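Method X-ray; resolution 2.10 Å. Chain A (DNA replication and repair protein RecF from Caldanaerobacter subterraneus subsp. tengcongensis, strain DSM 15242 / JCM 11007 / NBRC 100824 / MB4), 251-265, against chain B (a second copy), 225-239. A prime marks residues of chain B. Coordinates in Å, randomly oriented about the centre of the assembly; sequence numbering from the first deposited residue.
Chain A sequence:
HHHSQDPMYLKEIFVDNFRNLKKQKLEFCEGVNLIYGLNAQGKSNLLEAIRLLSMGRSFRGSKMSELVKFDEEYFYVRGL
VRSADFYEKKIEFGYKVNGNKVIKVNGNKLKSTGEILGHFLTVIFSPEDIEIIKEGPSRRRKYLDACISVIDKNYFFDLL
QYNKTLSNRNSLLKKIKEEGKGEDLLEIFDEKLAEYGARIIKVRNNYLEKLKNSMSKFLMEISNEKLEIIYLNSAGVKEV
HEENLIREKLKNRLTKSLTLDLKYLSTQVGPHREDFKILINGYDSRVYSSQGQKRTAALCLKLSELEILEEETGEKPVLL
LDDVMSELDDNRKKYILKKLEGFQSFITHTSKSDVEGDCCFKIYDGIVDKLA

Chain A 251-265: KNRLTKSLTLDLKYL
Chain B, residues 225-239: EKLEIIYLNSAGVKE

Two helices of chain A, 251-256 and 258-264, joined through Ser257 (phi/psi -98/-2), pack against a strand of chain B that begins at Leu227′. Their axes run at 137° and 150° to the strand, closest approaches 9.1 and 10.1 Å, so the chains run roughly antiparallel. The CA register confirms this: Leu260 lies 7.9 Å from Glu228′, and Arg253 6.9 Å from Leu232′. Together the stretches bury 603 Å².

Extended phi/psi values (-127/147 at Glu228′, -118/117 at Ile230′) alternate the side chains: CA-to-CB points toward chain A at Lys226′, Glu228′ and Ile230′, away at Leu227′, Ile229′ and Tyr231′. Lys226′, modelled only to CB, places that atom 3.8 Å from Tyr264 OH. Glu228′ (chi1 m, chi2 92°, chi3 -1°) accepts the one hydrogen bond across the contact, from Tyr264 OH to Glu228′ OE2, very short at 2.4 Å; the carboxylate oxygen lies at the edge of the tyrosine ring (chi1 m, chi2 -88°). The aliphatic part of the same glutamate packs on Leu260 (t, p), with Glu228′ CG 3.5 Å from Leu260 CD1.

Ile230′ (m, p) sets CD1 4.4 Å from Leu260 CB and CG2 4.2 Å from Lys256 CB. At Leu232′ (m, t) CA-to-CB points sideways, but the side-chain end comes nearer: CD2 is 3.6 Å from Lys256 CD, while CD1 covers one guanidinium face of Arg253, 3.6 Å from NH2.

A type I turn, Asn233′ to Gly236′, then redirects the chain. Ala235′ N donates to Asn233′ OD1 at 2.9 Å. Gly236′ has positive phi (55/51), which favours glycine, and its CA approaches Asn252 CG at 4.3 Å. Lys238′ (53/58; t, p, t, t) packs CB 3.5 Å from Lys256 CG. Lys256 (m, t), modelled to CD, thus meets both the strand and the segment after the turn.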

ATOM      1  N   LYS A 251      -6.393 -16.917  -4.576  1.00 37.25           N
ATOM      2  CA  LYS A 251      -6.544 -17.806  -5.714  1.00 39.07           C
ATOM      3  C   LYS A 251      -7.049 -17.042  -6.973  1.00 43.02           C
ATOM      4  O   LYS A 251      -6.571 -17.272  -8.085  1.00 41.29           O
ATOM      5  CB  LYS A 251      -7.495 -18.945  -5.342  1.00 45.06           C
ATOM      6  CG  LYS A 251      -7.833 -19.905  -6.471  1.00 53.01           C
ATOM      7  CD  LYS A 251      -6.704 -20.876  -6.735  1.00 60.69           C
ATOM      8  CE  LYS A 251      -7.029 -21.800  -7.905  1.00 69.61           C
ATOM      9  NZ  LYS A 251      -6.895 -21.116  -9.223  1.00 75.81           N
ATOM     10  N   ASN A 252      -8.000 -16.130  -6.802  1.00 40.74           N
ATOM     11  CA  ASN A 252      -8.482 -15.344  -7.951  1.00 42.52           C
ATOM     12  C   ASN A 252      -7.371 -14.473  -8.531  1.00 45.73           C
ATOM     13  O   ASN A 252      -7.191 -14.369  -9.747  1.00 43.98           O
ATOM     14  CB  ASN A 252      -9.663 -14.452  -7.560  1.00 48.52           C
ATOM     15  CG  ASN A 252     -10.886 -15.248  -7.136  1.00 61.94           C
ATOM     16  OD1 ASN A 252     -11.758 -14.732  -6.436  1.00 56.78           O
ATOM     17  ND2 ASN A 252     -10.950 -16.514  -7.546  1.00 67.47           N
ATOM     18  N   ARG A 253      -6.622 -13.845  -7.637  1.00 40.58           N
ATOM     19  CA  ARG A 253      -5.525 -12.998  -8.034  1.00 40.32           C
ATOM     20  C   ARG A 253      -4.419 -13.773  -8.742  1.00 42.49           C
ATOM     21  O   ARG A 253      -3.865 -13.267  -9.705  1.00 36.80           O
ATOM     22  CB  ARG A 253      -4.997 -12.251  -6.812  1.00 35.35           C
ATOM     23  CG  ARG A 253      -6.029 -11.300  -6.270  1.00 40.95           C
ATOM     24  CD  ARG A 253      -5.660 -10.673  -4.946  1.00 40.82           C
ATOM     25  NE  ARG A 253      -6.592  -9.590  -4.660  1.00 44.66           N
ATOM     26  CZ  ARG A 253      -6.243  -8.396  -4.202  1.00 51.71           C
ATOM     27  NH1 ARG A 253      -4.969  -8.135  -3.939  1.00 45.20           N
ATOM     28  NH2 ARG A 253      -7.175  -7.470  -3.995  1.00 48.31           N
ATOM     29  N   LEU A 254      -4.105 -14.985  -8.281  1.00 45.41           N
ATOM     30  CA  LEU A 254      -3.087 -15.817  -8.932  1.00 46.70           C
ATOM     31  C   LEU A 254      -3.485 -16.107 -10.376  1.00 42.59           C
ATOM     32  O   LEU A 254      -2.670 -16.014 -11.308  1.00 41.00           O
ATOM     33  CB  LEU A 254      -2.890 -17.153  -8.183  1.00 36.10           C
ATOM     34  CG  LEU A 254      -2.324 -17.118  -6.770  1.00 48.73           C
ATOM     35  CD1 LEU A 254      -2.413 -18.465  -6.079  1.00 44.70           C
ATOM     36  CD2 LEU A 254      -0.890 -16.688  -6.889  1.00 40.18           C
ATOM     37  N   THR A 255      -4.747 -16.483 -10.546  1.00 45.32           N
ATOM     38  CA  THR A 255      -5.273 -16.826 -11.864  1.00 55.24           C
ATOM     39  C   THR A 255      -5.190 -15.634 -12.818  1.00 45.68           C
ATOM     40  O   THR A 255      -4.773 -15.779 -13.963  1.00 45.53           O
ATOM     41  CB  THR A 255      -6.732 -17.320 -11.774  1.00 52.43           C
ATOM     42  OG1 THR A 255      -6.807 -18.416 -10.852  1.00 52.69           O
ATOM     43  CG2 THR A 255      -7.228 -17.784 -13.147  1.00 54.23           C
ATOM     44  N   LYS A 256      -5.569 -14.456 -12.332  1.00 48.42           N
ATOM     45  CA  LYS A 256      -5.525 -13.237 -13.142  1.00 44.74           C
ATOM     46  C   LYS A 256      -4.108 -12.754 -13.422  1.00 52.54           C
ATOM     47  O   LYS A 256      -3.902 -11.844 -14.230  1.00 41.22           O
ATOM     48  CB  LYS A 256      -6.317 -12.123 -12.453  1.00 54.51           C
ATOM     49  CG  LYS A 256      -7.821 -12.342 -12.473  1.00 63.54           C
ATOM     50  CD  LYS A 256      -8.516 -11.662 -11.301  1.00 70.30           C
ATOM     51  N   SER A 257      -3.123 -13.374 -12.773  1.00 42.60           N
ATOM     52  CA  SER A 257      -1.755 -12.882 -12.841  1.00 39.44           C
ATOM     53  C   SER A 257      -0.920 -13.636 -13.873  1.00 42.17           C
ATOM     54  O   SER A 257       0.254 -13.323 -14.097  1.00 43.64           O
ATOM     55  CB  SER A 257      -1.102 -12.986 -11.452  1.00 39.58           C
ATOM     56  OG  SER A 257       0.125 -12.287 -11.406  1.00 39.65           O
ATOM     57  N   LEU A 258      -1.538 -14.631 -14.498  1.00 39.70           N
ATOM     58  CA  LEU A 258      -0.802 -15.632 -15.254  1.00 41.34           C
ATOM     59  C   LEU A 258       0.076 -15.038 -16.363  1.00 50.65           C
ATOM     60  O   LEU A 258       1.255 -15.382 -16.484  1.00 47.51           O
ATOM     61  CB  LEU A 258      -1.788 -16.660 -15.827  1.00 48.94           C
ATOM     62  CG  LEU A 258      -1.252 -17.898 -16.560  1.00 61.18           C
ATOM     63  CD1 LEU A 258      -2.213 -19.055 -16.382  1.00 69.60           C
ATOM     64  CD2 LEU A 258      -1.080 -17.629 -18.040  1.00 56.54           C
ATOM     65  N   THR A 259      -0.494 -14.144 -17.167  1.00 50.41           N
ATOM     66  CA  THR A 259       0.250 -13.533 -18.262  1.00 46.24           C
ATOM     67  C   THR A 259       1.400 -12.709 -17.738  1.00 43.00           C
ATOM     68  O   THR A 259       2.523 -12.815 -18.218  1.00 44.04           O
ATOM     69  CB  THR A 259      -0.650 -12.633 -19.124  1.00 55.74           C
ATOM     70  OG1 THR A 259      -1.686 -13.431 -19.703  1.00 61.92           O
ATOM     71  CG2 THR A 259       0.164 -11.948 -20.230  1.00 48.18           C
ATOM     72  N   LEU A 260       1.116 -11.889 -16.738  1.00 41.62           N
ATOM     73  CA  LEU A 260       2.157 -11.088 -16.111  1.00 45.91           C
ATOM     74  C   LEU A 260       3.284 -11.960 -15.557  1.00 44.59           C
ATOM     75  O   LEU A 260       4.470 -11.643 -15.727  1.00 45.50           O
ATOM     76  CB  LEU A 260       1.576 -10.234 -14.986  1.00 50.20           C
ATOM     77  CG  LEU A 260       2.650  -9.434 -14.251  1.00 50.41           C
ATOM     78  CD1 LEU A 260       2.857  -8.081 -14.916  1.00 38.65           C
ATOM     79  CD2 LEU A 260       2.308  -9.276 -12.777  1.00 42.90           C
ATOM     80  N   ASP A 261       2.913 -13.061 -14.904  1.00 42.54           N
ATOM     81  CA  ASP A 261       3.912 -13.933 -14.273  1.00 39.63           C
ATOM     82  C   ASP A 261       4.791 -14.622 -15.317  1.00 45.82           C
ATOM     83  O   ASP A 261       5.995 -14.823 -15.112  1.00 43.69           O
ATOM     84  CB  ASP A 261       3.219 -14.967 -13.380  1.00 38.43           C
ATOM     85  CG  ASP A 261       2.635 -14.342 -12.110  1.00 43.16           C
ATOM     86  OD1 ASP A 261       2.948 -13.165 -11.810  1.00 35.19           O
ATOM     87  OD2 ASP A 261       1.870 -15.030 -11.406  1.00 45.52           O
ATOM     88  N   LEU A 262       4.190 -14.973 -16.448  1.00 47.71           N
ATOM     89  CA  LEU A 262       4.941 -15.571 -17.545  1.00 49.06           C
ATOM     90  C   LEU A 262       5.935 -14.578 -18.126  1.00 51.85           C
ATOM     91  O   LEU A 262       7.001 -14.959 -18.593  1.00 56.70           O
ATOM     92  CB  LEU A 262       3.991 -16.064 -18.631  1.00 52.78           C
ATOM     93  CG  LEU A 262       3.316 -17.373 -18.231  1.00 54.45           C
ATOM     94  CD1 LEU A 262       2.255 -17.719 -19.225  1.00 50.86           C
ATOM     95  CD2 LEU A 262       4.349 -18.496 -18.129  1.00 58.95           C
ATOM     96  N   LYS A 263       5.588 -13.297 -18.084  1.00 50.00           N
ATOM     97  CA  LYS A 263       6.471 -12.273 -18.621  1.00 52.46           C
ATOM     98  C   LYS A 263       7.686 -12.058 -17.740  1.00 49.27           C
ATOM     99  O   LYS A 263       8.810 -11.964 -18.232  1.00 57.95           O
ATOM    100  CB  LYS A 263       5.726 -10.954 -18.794  1.00 56.99           C
ATOM    101  CG  LYS A 263       6.635  -9.815 -19.183  1.00 63.07           C
ATOM    102  CD  LYS A 263       5.866  -8.501 -19.287  1.00 74.64           C
ATOM    103  CE  LYS A 263       4.828  -8.508 -20.414  1.00 77.46           C
ATOM    104  NZ  LYS A 263       3.440  -8.827 -19.945  1.00 79.48           N
ATOM    105  N   TYR A 264       7.468 -11.995 -16.431  1.00 47.78           N
ATOM    106  CA  TYR A 264       8.548 -11.684 -15.509  1.00 47.93           C
ATOM    107  C   TYR A 264       9.203 -12.935 -14.928  1.00 48.33           C
ATOM    108  O   TYR A 264      10.226 -12.840 -14.244  1.00 46.54           O
ATOM    109  CB  TYR A 264       8.031 -10.785 -14.389  1.00 47.09           C
ATOM    110  CG  TYR A 264       7.791  -9.370 -14.854  1.00 55.91           C
ATOM    111  CD1 TYR A 264       8.816  -8.433 -14.830  1.00 54.93           C
ATOM    112  CD2 TYR A 264       6.545  -8.975 -15.339  1.00 55.09           C
ATOM    113  CE1 TYR A 264       8.613  -7.145 -15.266  1.00 53.08           C
ATOM    114  CE2 TYR A 264       6.329  -7.679 -15.779  1.00 52.70           C
ATOM    115  CZ  TYR A 264       7.368  -6.771 -15.739  1.00 55.16           C
ATOM    116  OH  TYR A 264       7.178  -5.484 -16.164  1.00 60.59           O
ATOM    117  N   LEU A 265       8.622 -14.096 -15.225  1.00 46.29           N
ATOM    118  CA  LEU A 265       9.068 -15.358 -14.648  1.00 51.90           C
ATOM    119  C   LEU A 265       9.138 -15.254 -13.117  1.00 50.70           C
ATOM    120  O   LEU A 265      10.120 -15.667 -12.498  1.00 48.08           O
ATOM    121  CB  LEU A 265      10.418 -15.773 -15.236  1.00 55.63           C
ATOM    122  CG  LEU A 265      10.446 -16.222 -16.704  1.00 63.62           C
ATOM    123  CD1 LEU A 265      11.871 -16.618 -17.101  1.00 51.99           C
ATOM    124  CD2 LEU A 265       9.478 -17.369 -16.982  1.00 69.91           C
TER
ATOM    125  N   GLU B 225       9.757   2.962 -18.026  1.00 52.25           N
ATOM    126  CA  GLU B 225       9.335   1.854 -17.163  1.00 52.81           C
ATOM    127  C   GLU B 225       8.147   1.129 -17.778  1.00 54.66           C
ATOM    128  O   GLU B 225       7.390   1.712 -18.560  1.00 48.56           O
ATOM    129  CB  GLU B 225       8.981   2.354 -15.764  1.00 53.94           C
ATOM    130  CG  GLU B 225      10.193   2.783 -14.960  1.00 58.06           C
ATOM    131  CD  GLU B 225       9.837   3.707 -13.824  1.00 70.36           C
ATOM    132  OE1 GLU B 225      10.642   3.821 -12.875  1.00 73.76           O
ATOM    133  OE2 GLU B 225       8.752   4.326 -13.885  1.00 75.75           O
ATOM    134  N   LYS B 226       7.980  -0.144 -17.442  1.00 46.45           N
ATOM    135  CA  LYS B 226       6.883  -0.907 -18.026  1.00 46.33           C
ATOM    136  C   LYS B 226       5.651  -0.834 -17.116  1.00 52.72           C
ATOM    137  O   LYS B 226       5.777  -1.042 -15.908  1.00 49.62           O
ATOM    138  CB  LYS B 226       7.297  -2.363 -18.256  1.00 56.58           C
ATOM    139  N   LEU B 227       4.481  -0.525 -17.691  1.00 47.90           N
ATOM    140  CA  LEU B 227       3.218  -0.482 -16.951  1.00 45.91           C
ATOM    141  C   LEU B 227       2.350  -1.700 -17.240  1.00 41.49           C
ATOM    142  O   LEU B 227       2.189  -2.106 -18.384  1.00 49.49           O
ATOM    143  CB  LEU B 227       2.447   0.795 -17.295  1.00 48.54           C
ATOM    144  CG  LEU B 227       1.180   1.262 -16.558  1.00 44.48           C
ATOM    145  CD1 LEU B 227      -0.026   0.565 -17.091  1.00 39.19           C
ATOM    146  CD2 LEU B 227       1.288   1.091 -15.096  1.00 45.47           C
ATOM    147  N   GLU B 228       1.801  -2.291 -16.185  1.00 38.48           N
ATOM    148  CA  GLU B 228       0.783  -3.312 -16.359  1.00 38.85           C
ATOM    149  C   GLU B 228      -0.483  -2.993 -15.543  1.00 34.99           C
ATOM    150  O   GLU B 228      -0.407  -2.371 -14.487  1.00 35.90           O
ATOM    151  CB  GLU B 228       1.346  -4.686 -15.973  1.00 45.43           C
ATOM    152  CG  GLU B 228       2.536  -5.120 -16.844  1.00 66.80           C
ATOM    153  CD  GLU B 228       3.924  -4.743 -16.287  0.78 63.45           C
ATOM    154  OE1 GLU B 228       4.055  -4.109 -15.204  1.00 55.94           O
ATOM    155  OE2 GLU B 228       4.905  -5.109 -16.960  1.00 57.90           O
ATOM    156  N   ILE B 229      -1.645  -3.383 -16.072  1.00 35.15           N
ATOM    157  CA  ILE B 229      -2.897  -3.298 -15.308  1.00 45.20           C
ATOM    158  C   ILE B 229      -3.488  -4.677 -15.146  1.00 34.36           C
ATOM    159  O   ILE B 229      -3.577  -5.442 -16.104  1.00 36.58           O
ATOM    160  CB  ILE B 229      -3.986  -2.408 -15.973  1.00 48.01           C
ATOM    161  CG1 ILE B 229      -3.926  -0.987 -15.463  1.00 49.96           C
ATOM    162  CG2 ILE B 229      -5.352  -2.797 -15.472  1.00 48.50           C
ATOM    163  CD1 ILE B 229      -3.088  -0.161 -16.212  1.00 48.22           C
ATOM    164  N   ILE B 230      -3.891  -5.007 -13.932  1.00 32.29           N
ATOM    165  CA  ILE B 230      -4.548  -6.281 -13.718  1.00 31.06           C
ATOM    166  C   ILE B 230      -5.960  -6.001 -13.209  1.00 35.63           C
ATOM    167  O   ILE B 230      -6.153  -5.403 -12.132  1.00 36.40           O
ATOM    168  CB  ILE B 230      -3.732  -7.202 -12.741  1.00 35.03           C
ATOM    169  CG1 ILE B 230      -2.689  -8.028 -13.507  1.00 51.14           C
ATOM    170  CG2 ILE B 230      -4.623  -8.247 -12.132  1.00 35.39           C
ATOM    171  CD1 ILE B 230      -1.562  -7.269 -14.151  1.00 50.46           C
ATOM    172  N   TYR B 231      -6.952  -6.408 -13.998  1.00 36.22           N
ATOM    173  CA  TYR B 231      -8.345  -6.150 -13.633  1.00 42.86           C
ATOM    174  C   TYR B 231      -8.864  -7.315 -12.816  1.00 35.88           C
ATOM    175  O   TYR B 231      -8.988  -8.442 -13.315  1.00 46.63           O
ATOM    176  CB  TYR B 231      -9.222  -5.923 -14.874  1.00 33.56           C
ATOM    177  CG  TYR B 231     -10.711  -5.781 -14.595  1.00 30.88           C
ATOM    178  CD1 TYR B 231     -11.182  -5.136 -13.459  1.00 35.18           C
ATOM    179  CD2 TYR B 231     -11.645  -6.257 -15.505  1.00 33.07           C
ATOM    180  CE1 TYR B 231     -12.541  -4.998 -13.226  1.00 38.75           C
ATOM    181  CE2 TYR B 231     -13.009  -6.108 -15.289  1.00 34.11           C
ATOM    182  CZ  TYR B 231     -13.450  -5.490 -14.146  1.00 34.49           C
ATOM    183  OH  TYR B 231     -14.808  -5.365 -13.930  1.00 34.65           O
ATOM    184  N   LEU B 232      -9.165  -7.039 -11.555  1.00 36.00           N
ATOM    185  CA  LEU B 232      -9.639  -8.074 -10.659  1.00 41.81           C
ATOM    186  C   LEU B 232     -11.157  -8.063 -10.679  1.00 37.98           C
ATOM    187  O   LEU B 232     -11.795  -7.436  -9.828  1.00 35.71           O
ATOM    188  CB  LEU B 232      -9.108  -7.857  -9.240  1.00 39.58           C
ATOM    189  CG  LEU B 232      -7.595  -7.738  -9.037  1.00 52.14           C
ATOM    190  CD1 LEU B 232      -7.278  -7.511  -7.556  1.00 50.75           C
ATOM    191  CD2 LEU B 232      -6.889  -8.983  -9.536  1.00 51.77           C
ATOM    192  N   ASN B 233     -11.742  -8.738 -11.662  1.00 35.44           N
ATOM    193  CA  ASN B 233     -13.190  -8.714 -11.791  1.00 42.20           C
ATOM    194  C   ASN B 233     -13.793  -9.665 -10.761  1.00 47.55           C
ATOM    195  O   ASN B 233     -13.158 -10.645 -10.369  1.00 50.21           O
ATOM    196  CB  ASN B 233     -13.627  -9.068 -13.215  1.00 42.55           C
ATOM    197  CG  ASN B 233     -13.452 -10.528 -13.532  1.00 53.23           C
ATOM    198  OD1 ASN B 233     -14.275 -11.361 -13.152  1.00 58.95           O
ATOM    199  ND2 ASN B 233     -12.382 -10.852 -14.243  1.00 57.95           N
ATOM    200  N   SER B 234     -15.006  -9.365 -10.305  1.00 45.10           N
ATOM    201  CA  SER B 234     -15.614 -10.118  -9.211  1.00 36.60           C
ATOM    202  C   SER B 234     -16.226 -11.453  -9.652  1.00 42.62           C
ATOM    203  O   SER B 234     -16.838 -12.151  -8.848  1.00 43.09           O
ATOM    204  CB  SER B 234     -16.676  -9.269  -8.517  1.00 38.66           C
ATOM    205  OG  SER B 234     -17.563  -8.679  -9.450  1.00 39.63           O
ATOM    206  N   ALA B 235     -16.068 -11.800 -10.925  1.00 41.98           N
ATOM    207  CA  ALA B 235     -16.563 -13.081 -11.418  1.00 45.16           C
ATOM    208  C   ALA B 235     -15.468 -14.148 -11.320  1.00 58.87           C
ATOM    209  O   ALA B 235     -15.713 -15.321 -11.593  1.00 52.87           O
ATOM    210  CB  ALA B 235     -17.055 -12.954 -12.848  1.00 48.23           C
ATOM    211  N   GLY B 236     -14.269 -13.717 -10.922  1.00 52.04           N
ATOM    212  CA  GLY B 236     -13.104 -14.577 -10.813  1.00 60.94           C
ATOM    213  C   GLY B 236     -12.754 -15.333 -12.081  1.00 69.74           C
ATOM    214  O   GLY B 236     -12.573 -16.546 -12.037  1.00 81.30           O
ATOM    215  N   VAL B 237     -12.652 -14.637 -13.210  1.00 71.22           N
ATOM    216  CA  VAL B 237     -12.396 -15.325 -14.473  1.00 78.11           C
ATOM    217  C   VAL B 237     -11.124 -14.880 -15.211  1.00 81.96           C
ATOM    218  O   VAL B 237     -10.285 -15.718 -15.551  1.00 83.44           O
ATOM    219  CB  VAL B 237     -13.580 -15.167 -15.441  1.00 77.94           C
ATOM    220  CG1 VAL B 237     -13.432 -16.141 -16.596  1.00 83.11           C
ATOM    221  CG2 VAL B 237     -14.884 -15.424 -14.723  1.00 76.88           C
ATOM    222  N   LYS B 238     -10.982 -13.577 -15.452  1.00 85.33           N
ATOM    223  CA  LYS B 238      -9.966 -13.057 -16.381  1.00 86.95           C
ATOM    224  C   LYS B 238     -10.111 -13.760 -17.735  1.00 81.55           C
ATOM    225  O   LYS B 238      -9.184 -14.400 -18.232  1.00 83.54           O
ATOM    226  CB  LYS B 238      -8.542 -13.226 -15.830  1.00 85.32           C
ATOM    227  CG  LYS B 238      -7.501 -12.258 -16.416  1.00 78.41           C
ATOM    228  CD  LYS B 238      -7.714 -10.822 -15.934  1.00 72.67           C
ATOM    229  CE  LYS B 238      -6.589  -9.906 -16.410  1.00 69.70           C
ATOM    230  NZ  LYS B 238      -6.900  -8.439 -16.281  1.00 60.38           N
ATOM    231  N   GLU B 239     -11.309 -13.635 -18.294  1.00 74.76           N
ATOM    232  CA  GLU B 239     -11.686 -14.166 -19.592  1.00 77.46           C
ATOM    233  C   GLU B 239     -13.053 -13.559 -19.857  1.00 82.77           C
ATOM    234  O   GLU B 239     -14.082 -14.223 -19.738  1.00 90.43           O
ATOM    235  CB  GLU B 239     -11.729 -15.692 -19.598  1.00 89.86           C
TER